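Local coordinates for protein peptidase M42 (Thaumarchaeota archaeon SCGC AB-539-E09, PDB 5DS0) that probably removes amino acids from the N-termini of peptides as a two-metal M42 aminopeptidase of the TET type (cobalt in this crystal), assembled from twelve subunits, at residues 77-85 / 137-148; 100-111 / 151-162. One frame throughout, in Å; residues are numbered along the deposited sequence.

Interaction 1. Residues 77-85 / 137-148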
loop_
_atom_site.group_PDB
_atom_site.type_symbol
_atom_site.label_atom_id
_atom_site.label_comp_id
_atom_site.label_asym_id
_atom_site.label_seq_id
_atom_site.Cartn_x
_atom_site.Cartn_y
_atom_site.Cartn_z
ATOM N N ILE C 77 14.058 11.329 34.259
ATOM C CA ILE C 77 15.296 11.995 33.877
ATOM C C ILE C 77 16.170 10.957 33.191
ATOM O O ILE C 77 16.518 9.957 33.789
ATOM C CB ILE C 77 16.081 12.562 35.081
ATOM C CG1 ILE C 77 15.283 13.638 35.802
ATOM C CG2 ILE C 77 17.401 13.169 34.639
ATOM C CD1 ILE C 77 14.486 13.092 36.963
ATOM N N SER C 78 16.542 11.215 31.938
ATOM C CA SER C 78 17.411 10.305 31.197
ATOM C C SER C 78 18.841 10.452 31.685
ATOM O O SER C 78 19.211 11.468 32.280
ATOM C CB SER C 78 17.343 10.585 29.700
ATOM O OG SER C 78 18.168 11.685 29.356
ATOM N N LYS C 79 19.647 9.440 31.391
ATOM C CA LYS C 79 21.038 9.425 31.825
ATOM C C LYS C 79 21.841 10.617 31.260
ATOM O O LYS C 79 22.842 11.014 31.852
ATOM C CB LYS C 79 21.680 8.071 31.531
ATOM C CG LYS C 79 22.050 7.844 30.079
ATOM C CD LYS C 79 22.500 6.420 29.811
ATOM C CE LYS C 79 22.242 6.058 28.371
ATOM N NZ LYS C 79 23.257 5.111 27.866
ATOM N N GLU C 80 21.383 11.212 30.158
ATOM C CA GLU C 80 22.080 12.350 29.543
ATOM C C GLU C 80 21.603 13.723 30.031
ATOM O O GLU C 80 22.159 14.736 29.616
ATOM C CB GLU C 80 21.973 12.302 28.006
ATOM C CG GLU C 80 22.384 10.981 27.359
ATOM C CD GLU C 80 21.236 9.976 27.241
ATOM O OE1 GLU C 80 20.267 10.050 28.041
ATOM O OE2 GLU C 80 21.296 9.107 26.335
ATOM N N GLY C 81 20.583 13.765 30.885
ATOM C CA GLY C 81 20.115 15.033 31.470
ATOM C C GLY C 81 18.909 15.666 30.802
ATOM O O GLY C 81 18.692 16.888 30.878
ATOM N N TYR C 82 18.127 14.835 30.133
ATOM C CA TYR C 82 16.931 15.275 29.446
ATOM C C TYR C 82 15.758 14.760 30.235
ATOM O O TYR C 82 15.869 13.763 30.930
ATOM C CB TYR C 82 16.905 14.729 28.021
ATOM C CG TYR C 82 17.868 15.459 27.117
ATOM C CD1 TYR C 82 19.229 15.169 27.123
ATOM C CD2 TYR C 82 17.417 16.474 26.262
ATOM C CE1 TYR C 82 20.111 15.857 26.300
ATOM C CE2 TYR C 82 18.288 17.161 25.424
ATOM C CZ TYR C 82 19.633 16.853 25.447
ATOM O OH TYR C 82 20.480 17.546 24.608
ATOM N N LEU C 83 14.631 15.438 30.122
ATOM C CA LEU C 83 13.443 15.010 30.815
ATOM C C LEU C 83 12.486 14.412 29.815
ATOM O O LEU C 83 12.333 14.949 28.743
ATOM C CB LEU C 83 12.771 16.201 31.483
ATOM C CG LEU C 83 13.704 17.157 32.230
ATOM C CD1 LEU C 83 12.922 18.301 32.851
ATOM C CD2 LEU C 83 14.525 16.457 33.300
ATOM N N THR C 84 11.834 13.316 30.171
ATOM C CA THR C 84 10.659 12.862 29.433
ATOM C C THR C 84 9.454 13.415 30.172
ATOM O O THR C 84 9.550 13.780 31.337
ATOM C CB THR C 84 10.557 11.334 29.378
ATOM O OG1 THR C 84 10.510 10.809 30.715
ATOM C CG2 THR C 84 11.757 10.753 28.654
ATOM N N PHE C 85 8.316 13.489 29.497
ATOM C CA PHE C 85 7.130 14.072 30.111
ATOM C C PHE C 85 5.852 13.388 29.645
ATOM O O PHE C 85 5.808 12.859 28.549
ATOM C CB PHE C 85 7.058 15.567 29.782
ATOM C CG PHE C 85 6.976 15.863 28.313
ATOM C CD1 PHE C 85 5.749 15.888 27.660
ATOM C CD2 PHE C 85 8.107 16.108 27.588
ATOM C CE1 PHE C 85 5.669 16.144 26.304
ATOM C CE2 PHE C 85 8.041 16.374 26.231
ATOM C CZ PHE C 85 6.821 16.391 25.584
ATOM N N PHE C 137 11.246 15.123 24.324
ATOM C CA PHE C 137 11.694 15.355 25.689
ATOM C C PHE C 137 11.985 16.815 25.872
ATOM O O PHE C 137 11.884 17.596 24.942
ATOM C CB PHE C 137 12.931 14.523 26.030
ATOM C CG PHE C 137 13.772 14.266 24.875
ATOM C CD1 PHE C 137 14.556 15.283 24.372
ATOM C CD2 PHE C 137 13.737 13.025 24.241
ATOM C CE1 PHE C 137 15.328 15.082 23.246
ATOM C CE2 PHE C 137 14.493 12.805 23.102
ATOM C CZ PHE C 137 15.297 13.841 22.603
ATOM N N ILE C 138 12.354 17.173 27.089
ATOM C CA ILE C 138 12.616 18.537 27.438
ATOM C C ILE C 138 14.086 18.661 27.734
ATOM O O ILE C 138 14.649 17.903 28.528
ATOM C CB ILE C 138 11.749 18.952 28.633
ATOM C CG1 ILE C 138 10.300 19.062 28.165
ATOM C CG2 ILE C 138 12.189 20.281 29.212
ATOM C CD1 ILE C 138 9.306 18.842 29.264
ATOM N N ASP C 139 14.687 19.649 27.091
ATOM C CA ASP C 139 16.085 19.961 27.243
ATOM C C ASP C 139 16.169 21.138 28.172
ATOM O O ASP C 139 15.631 22.200 27.873
ATOM C CB ASP C 139 16.672 20.327 25.886
ATOM C CG ASP C 139 18.162 20.570 25.934
ATOM O OD1 ASP C 139 18.746 20.630 27.040
ATOM O OD2 ASP C 139 18.767 20.695 24.851
ATOM N N ILE C 140 16.866 20.961 29.290
ATOM C CA ILE C 140 17.028 22.043 30.266
ATOM C C ILE C 140 18.476 22.535 30.337
ATOM O O ILE C 140 18.845 23.234 31.281
ATOM C CB ILE C 140 16.539 21.632 31.668
ATOM C CG1 ILE C 140 17.311 20.409 32.169
ATOM C CG2 ILE C 140 15.058 21.326 31.632
ATOM C CD1 ILE C 140 17.172 20.157 33.653
ATOM N N GLY C 141 19.272 22.193 29.329
ATOM C CA GLY C 141 20.647 22.669 29.230
ATOM C C GLY C 141 21.603 21.851 30.064
ATOM O O GLY C 141 22.743 22.264 30.300
ATOM N N ALA C 142 21.152 20.674 30.484
ATOM C CA ALA C 142 21.976 19.814 31.317
ATOM C C ALA C 142 22.808 18.906 30.432
ATOM O O ALA C 142 22.443 18.650 29.288
ATOM C CB ALA C 142 21.106 18.999 32.252
ATOM N N THR C 143 23.935 18.442 30.966
ATOM C CA THR C 143 24.862 17.580 30.218
ATOM C C THR C 143 25.007 16.184 30.841
ATOM O O THR C 143 25.803 15.391 30.374
ATOM C CB THR C 143 26.260 18.234 30.095
ATOM O OG1 THR C 143 26.752 18.545 31.398
ATOM C CG2 THR C 143 26.196 19.513 29.285
ATOM N N SER C 144 24.238 15.894 31.887
ATOM C CA SER C 144 24.290 14.599 32.570
ATOM C C SER C 144 23.105 14.474 33.528
ATOM O O SER C 144 22.549 15.477 33.970
ATOM C CB SER C 144 25.595 14.456 33.365
ATOM O OG SER C 144 25.655 15.397 34.424
ATOM N N GLU C 145 22.765 13.243 33.889
ATOM C CA GLU C 145 21.721 12.986 34.885
ATOM C C GLU C 145 21.935 13.743 36.203
ATOM O O GLU C 145 20.970 14.154 36.833
ATOM C CB GLU C 145 21.624 11.486 35.168
ATOM C CG GLU C 145 20.551 11.102 36.182
ATOM C CD GLU C 145 20.355 9.601 36.318
ATOM O OE1 GLU C 145 20.944 8.825 35.527
ATOM O OE2 GLU C 145 19.616 9.188 37.239
ATOM N N GLU C 146 23.196 13.933 36.603
ATOM C CA GLU C 146 23.546 14.621 37.861
ATOM C C GLU C 146 23.312 16.122 37.738
ATOM O O GLU C 146 22.703 16.734 38.621
ATOM C CB GLU C 146 25.011 14.335 38.265
ATOM C CG GLU C 146 25.245 12.931 38.816
ATOM C CD GLU C 146 25.736 11.938 37.761
ATOM O OE1 GLU C 146 25.450 12.115 36.545
ATOM O OE2 GLU C 146 26.421 10.962 38.156
ATOM N N GLU C 147 23.749 16.703 36.626
ATOM C CA GLU C 147 23.597 18.137 36.396
ATOM C C GLU C 147 22.111 18.516 36.338
ATOM O O GLU C 147 21.699 19.606 36.756
ATOM C CB GLU C 147 24.344 18.530 35.120
ATOM C CG GLU C 147 24.554 20.020 34.930
ATOM C CD GLU C 147 25.620 20.340 33.891
ATOM O OE1 GLU C 147 26.809 20.309 34.252
ATOM O OE2 GLU C 147 25.283 20.649 32.724
ATOM N N ALA C 148 21.299 17.581 35.863
ATOM C CA ALA C 148 19.844 17.739 35.842
ATOM C C ALA C 148 19.247 17.688 37.229
ATOM O O ALA C 148 18.385 18.490 37.558
ATOM C CB ALA C 148 19.211 16.654 34.989
#
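Leu-83 and Ile-138 face each other as an antiparallel hydrogen-bonded pair. The Leu-83 N to Ile-138 O bond is 2.9 Å and nearly straight. The return bond from Ile-138 N rests on a less surely placed Leu-83 O. The apolar packing is close here: CD1 of Leu-83 meets CG2 of Ile-140 at 3.9 Å, the two side chains at about a right angle, while CD1 of Ile-138 reaches the Phe-85 ring. Further along, CG2 of Ile-77 touches Ala-148 CB at 3.9 Å.

Tyr-82 and Asp-139 run side by side, Tyr-82 CE2 lying 3.4 Å from Asp-139 CG, with ring and carboxylate planes 48° apart. The chi1 of -176° swings the carboxylate away from the backbone N and alongside the tyrosine ring. Asp-139 OD1 accepts from Gly-141 N (2.8 Å), an Asx turn, and forms a salt bridge with Arg-322 of a neighbouring subunit; OD2 hydrogen-bonds His-323 of that subunit. An alanine here would remove the carboxylate, and would probably leave that arginine and histidine without their mate and the turn without its side-chain acceptor.

Toward solvent the contact thins. Exposed Lys-79 offers its O to a bent bond (137°) from Glu-145 N, at the start of a helix N-capped by Ser-144, and Glu-145 OE1 stays 4.1 Å from Lys-79 CB.

Strand 82-88 thus lies between 71-77 and 137-139 in a six-stranded antiparallel barrel, with strand 108-115 beyond 137-139 and helix 145-150 against the 78-81 turn.

Interaction 2. Residues 100-111 / 151-162; sequences RVVVRTCKGMVH and SGVKVGDPIVPW
Trp-162 lies alongside Arg-100, its CE3 3.5 Å from CD of the arginine, with guanidinium and indole planes 36° apart. A trans chi1 (-174°) carries the indole out beside the arginine chain; NH2 of Arg-100 goes on to Ser-163 and Pro-164 of a neighbouring subunit. On the same side of the indole, His-111 turns its edge to the face of the five-membered ring in an offset edge-to-face pair, the centroids of those two rings 5.5 Å apart and their planes at 80°, while Arg-100 CD lies by the six-membered ring.

The strands belong to a six-stranded antiparallel barrel, where 158-161 pairs with 100-105 on one side and with 71-77 on the other. Reciprocal bonds join Val-102 and Val-160, the one from Val-102 N to Val-160 O being 2.9 Å; Arg-104 N to Pro-158 O continues the register. CG1 of Val-102 meets CG2 of Val-160 at 3.6 Å, whereas Val-103 and Ile-159 pack on the other face, where Phe-72 meets Ile-159 and Val-74 meets both.

Beyond the strand pair, Thr-105 sits over Gly-152, its CB 3.4 Å from Gly-152 O. Its OG1 donates to Gly-108 O (2.7 Å) in the carbonyl plane, on a lone pair, and this fixes the hydroxyl across the 105-108 turn.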
loop_
_atom_site.group_PDB
_atom_site.type_symbol
_atom_site.label_atom_id
_atom_site.label_comp_id
_atom_site.label_asym_id
_atom_site.label_seq_id
_atom_site.Cartn_x
_atom_site.Cartn_y
_atom_site.Cartn_z
ATOM N N ARG C 100 9.195 26.656 24.389
ATOM C CA ARG C 100 9.772 26.875 25.703
ATOM C C ARG C 100 8.787 26.465 26.765
ATOM O O ARG C 100 7.601 26.778 26.692
ATOM C CB ARG C 100 10.099 28.335 25.917
ATOM C CG ARG C 100 11.131 28.914 24.965
ATOM C CD ARG C 100 10.893 30.399 24.869
ATOM N NE ARG C 100 11.916 31.145 24.148
ATOM C CZ ARG C 100 12.975 31.734 24.709
ATOM N NH1 ARG C 100 13.210 31.591 26.005
ATOM N NH2 ARG C 100 13.820 32.443 23.961
ATOM N N VAL C 101 9.294 25.788 27.780
ATOM C CA VAL C 101 8.488 25.399 28.910
ATOM C C VAL C 101 9.227 25.759 30.164
ATOM O O VAL C 101 10.413 26.083 30.130
ATOM C CB VAL C 101 8.195 23.885 28.915
ATOM C CG1 VAL C 101 7.325 23.503 27.718
ATOM C CG2 VAL C 101 9.481 23.062 28.930
ATOM N N VAL C 102 8.518 25.685 31.278
ATOM C CA VAL C 102 9.133 25.878 32.575
ATOM C C VAL C 102 8.589 24.843 33.563
ATOM O O VAL C 102 7.385 24.608 33.651
ATOM C CB VAL C 102 8.981 27.341 33.076
ATOM C CG1 VAL C 102 7.566 27.849 32.919
ATOM C CG2 VAL C 102 9.401 27.460 34.523
ATOM N N VAL C 103 9.515 24.252 34.307
ATOM C CA VAL C 103 9.240 23.188 35.239
ATOM C C VAL C 103 9.332 23.758 36.629
ATOM O O VAL C 103 10.284 24.475 36.928
ATOM C CB VAL C 103 10.324 22.106 35.140
ATOM C CG1 VAL C 103 9.984 20.925 36.024
ATOM C CG2 VAL C 103 10.501 21.645 33.707
ATOM N N ARG C 104 8.377 23.436 37.488
ATOM C CA ARG C 104 8.457 23.889 38.873
ATOM C C ARG C 104 9.020 22.800 39.769
ATOM O O ARG C 104 8.369 21.786 40.007
ATOM C CB ARG C 104 7.103 24.347 39.404
ATOM C CG ARG C 104 7.226 25.060 40.738
ATOM C CD ARG C 104 5.889 25.563 41.244
ATOM N NE ARG C 104 4.983 24.450 41.530
ATOM C CZ ARG C 104 3.669 24.568 41.701
ATOM N NH1 ARG C 104 3.082 25.756 41.631
ATOM N NH2 ARG C 104 2.938 23.487 41.945
ATOM N N THR C 105 10.246 23.010 40.238
ATOM C CA THR C 105 10.911 22.081 41.141
ATOM C C THR C 105 10.845 22.612 42.561
ATOM O O THR C 105 10.362 23.721 42.793
ATOM C CB THR C 105 12.396 21.892 40.759
ATOM O OG1 THR C 105 13.103 23.125 40.914
ATOM C CG2 THR C 105 12.517 21.425 39.326
ATOM N N CYS C 106 11.321 21.809 43.509
ATOM C CA CYS C 106 11.490 22.267 44.889
ATOM C C CYS C 106 12.492 23.447 44.987
ATOM O O CYS C 106 12.396 24.263 45.895
ATOM C CB CYS C 106 11.929 21.096 45.786
ATOM S SG CYS C 106 13.390 20.207 45.186
ATOM N N LYS C 107 13.432 23.543 44.046
ATOM C CA LYS C 107 14.395 24.651 44.012
ATOM C C LYS C 107 13.934 25.867 43.213
ATOM O O LYS C 107 14.669 26.844 43.125
ATOM C CB LYS C 107 15.725 24.168 43.443
ATOM C CG LYS C 107 16.367 23.083 44.289
ATOM C CD LYS C 107 17.822 22.873 43.916
ATOM C CE LYS C 107 18.443 21.806 44.801
ATOM N NZ LYS C 107 19.786 21.368 44.323
ATOM N N GLY C 108 12.735 25.812 42.634
ATOM C CA GLY C 108 12.203 26.923 41.845
ATOM C C GLY C 108 11.984 26.592 40.381
ATOM O O GLY C 108 12.024 25.434 39.975
HETATM N N MSE C 109 11.779 27.629 39.579
HETATM C CA MSE C 109 11.480 27.480 38.155
HETATM C C MSE C 109 12.703 27.101 37.380
HETATM O O MSE C 109 13.747 27.715 37.501
HETATM C CB MSE C 109 10.941 28.781 37.567
HETATM C CG MSE C 109 9.623 29.229 38.191
HETATM SE SE MSE C 109 8.168 27.892 37.989
HETATM C CE MSE C 109 6.838 28.732 39.173
ATOM N N VAL C 110 12.572 26.078 36.552
ATOM C CA VAL C 110 13.646 25.642 35.674
ATOM C C VAL C 110 13.174 25.672 34.225
ATOM O O VAL C 110 12.193 25.031 33.876
ATOM C CB VAL C 110 14.073 24.212 36.013
ATOM C CG1 VAL C 110 15.124 23.712 35.023
ATOM C CG2 VAL C 110 14.590 24.144 37.444
ATOM N N HIS C 111 13.891 26.404 33.383
ATOM C CA HIS C 111 13.483 26.572 31.999
ATOM C C HIS C 111 14.022 25.476 31.124
ATOM O O HIS C 111 15.082 24.925 31.386
ATOM C CB HIS C 111 13.948 27.918 31.476
ATOM C CG HIS C 111 13.317 29.057 32.184
ATOM N ND1 HIS C 111 12.059 29.516 31.871
ATOM C CD2 HIS C 111 13.739 29.801 33.228
ATOM C CE1 HIS C 111 11.741 30.515 32.673
ATOM N NE2 HIS C 111 12.745 30.708 33.504
ATOM N N SER C 151 19.428 20.831 39.467
ATOM C CA SER C 151 18.396 21.835 39.252
ATOM C C SER C 151 17.147 21.617 40.116
ATOM O O SER C 151 16.341 22.529 40.264
ATOM C CB SER C 151 17.980 21.787 37.794
ATOM O OG SER C 151 17.188 20.630 37.596
ATOM N N GLY C 152 16.974 20.409 40.642
ATOM C CA GLY C 152 15.891 20.104 41.570
ATOM C C GLY C 152 14.777 19.233 41.011
ATOM O O GLY C 152 13.806 18.914 41.707
ATOM N N VAL C 153 14.933 18.820 39.765
ATOM C CA VAL C 153 13.889 18.102 39.050
ATOM C C VAL C 153 13.647 16.711 39.622
ATOM O O VAL C 153 14.576 15.961 39.897
ATOM C CB VAL C 153 14.248 17.967 37.548
ATOM C CG1 VAL C 153 13.091 17.368 36.750
ATOM C CG2 VAL C 153 14.628 19.312 36.954
ATOM N N LYS C 154 12.377 16.383 39.779
ATOM C CA LYS C 154 11.969 15.070 40.248
ATOM C C LYS C 154 10.814 14.572 39.395
ATOM O O LYS C 154 10.036 15.367 38.862
ATOM C CB LYS C 154 11.540 15.131 41.737
ATOM C CG LYS C 154 12.682 15.252 42.829
ATOM C CD LYS C 154 13.200 13.926 43.392
ATOM C CE LYS C 154 14.415 14.151 44.300
ATOM N NZ LYS C 154 14.849 12.906 44.999
ATOM N N VAL C 155 10.707 13.256 39.255
ATOM C CA VAL C 155 9.549 12.664 38.596
ATOM C C VAL C 155 8.289 13.142 39.331
ATOM O O VAL C 155 8.267 13.231 40.555
ATOM C CB VAL C 155 9.634 11.119 38.547
ATOM C CG1 VAL C 155 8.282 10.484 38.247
ATOM C CG2 VAL C 155 10.629 10.697 37.488
ATOM N N GLY C 156 7.261 13.489 38.566
ATOM C CA GLY C 156 6.044 14.065 39.120
ATOM C C GLY C 156 6.005 15.586 39.201
ATOM O O GLY C 156 4.976 16.136 39.569
ATOM N N ASP C 157 7.091 16.272 38.834
ATOM C CA ASP C 157 7.103 17.733 38.831
ATOM C C ASP C 157 6.299 18.315 37.661
ATOM O O ASP C 157 6.398 17.843 36.527
ATOM C CB ASP C 157 8.532 18.276 38.813
ATOM C CG ASP C 157 9.214 18.164 40.172
ATOM O OD1 ASP C 157 8.602 17.611 41.117
ATOM O OD2 ASP C 157 10.361 18.645 40.310
ATOM N N PRO C 158 5.487 19.352 37.940
ATOM C CA PRO C 158 4.617 19.971 36.932
ATOM C C PRO C 158 5.335 20.917 35.985
ATOM O O PRO C 158 6.350 21.509 36.337
ATOM C CB PRO C 158 3.615 20.750 37.774
ATOM C CG PRO C 158 4.381 21.132 38.986
ATOM C CD PRO C 158 5.311 19.981 39.262
ATOM N N ILE C 159 4.796 21.027 34.781
ATOM C CA ILE C 159 5.389 21.815 33.703
ATOM C C ILE C 159 4.318 22.631 32.997
ATOM O O ILE C 159 3.230 22.127 32.715
ATOM C CB ILE C 159 6.041 20.903 32.650
ATOM C CG1 ILE C 159 6.921 19.844 33.324
ATOM C CG2 ILE C 159 6.858 21.730 31.666
ATOM C CD1 ILE C 159 7.474 18.806 32.375
ATOM N N VAL C 160 4.624 23.887 32.715
ATOM C CA VAL C 160 3.734 24.711 31.906
ATOM C C VAL C 160 4.455 25.334 30.735
ATOM O O VAL C 160 5.677 25.460 30.740
ATOM C CB VAL C 160 3.101 25.872 32.686
ATOM C CG1 VAL C 160 2.201 25.346 33.788
ATOM C CG2 VAL C 160 4.172 26.804 33.235
ATOM N N PRO C 161 3.690 25.746 29.729
ATOM C CA PRO C 161 4.253 26.540 28.658
ATOM C C PRO C 161 4.811 27.854 29.185
ATOM O O PRO C 161 4.279 28.401 30.144
ATOM C CB PRO C 161 3.041 26.812 27.748
ATOM C CG PRO C 161 2.053 25.752 28.071
ATOM C CD PRO C 161 2.258 25.463 29.522
ATOM N N TRP C 162 5.844 28.368 28.531
ATOM C CA TRP C 162 6.339 29.708 28.806
ATOM C C TRP C 162 5.792 30.648 27.758
ATOM O O TRP C 162 6.076 30.478 26.574
ATOM C CB TRP C 162 7.861 29.725 28.763
ATOM C CG TRP C 162 8.419 31.046 29.172
ATOM C CD1 TRP C 162 8.665 31.475 30.457
ATOM C CD2 TRP C 162 8.785 32.120 28.310
ATOM N NE1 TRP C 162 9.158 32.749 30.431
ATOM C CE2 TRP C 162 9.246 33.169 29.127
ATOM C CE3 TRP C 162 8.771 32.299 26.921
ATOM C CZ2 TRP C 162 9.691 34.387 28.600
ATOM C CZ3 TRP C 162 9.219 33.504 26.392
ATOM C CH2 TRP C 162 9.671 34.533 27.234
#

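Both contacts belong to one closed antiparallel barrel, and adjacent strands 137-139 and 108-115 bring them together. Their interiors merge: Ile-138 CD1 lies 3.6 Å from Ile-159 CD1, and Leu-83 CD2 is 3.8 Å from Val-153 CG1. Each is partly buried, with a hydrophobic middle and a polar margin. Interaction 1, its centre about 31 Å from the centre of the chain, has a short strand pairing and then relies on loops and a capped helix; its buried carboxylate is answered by another subunit. Interaction 2, its centre about 21 Å from the centre of the chain, has the longer pairing and closes with valines, an isoleucine and prolines. Its aromatic and arginine end also meets the second subunit.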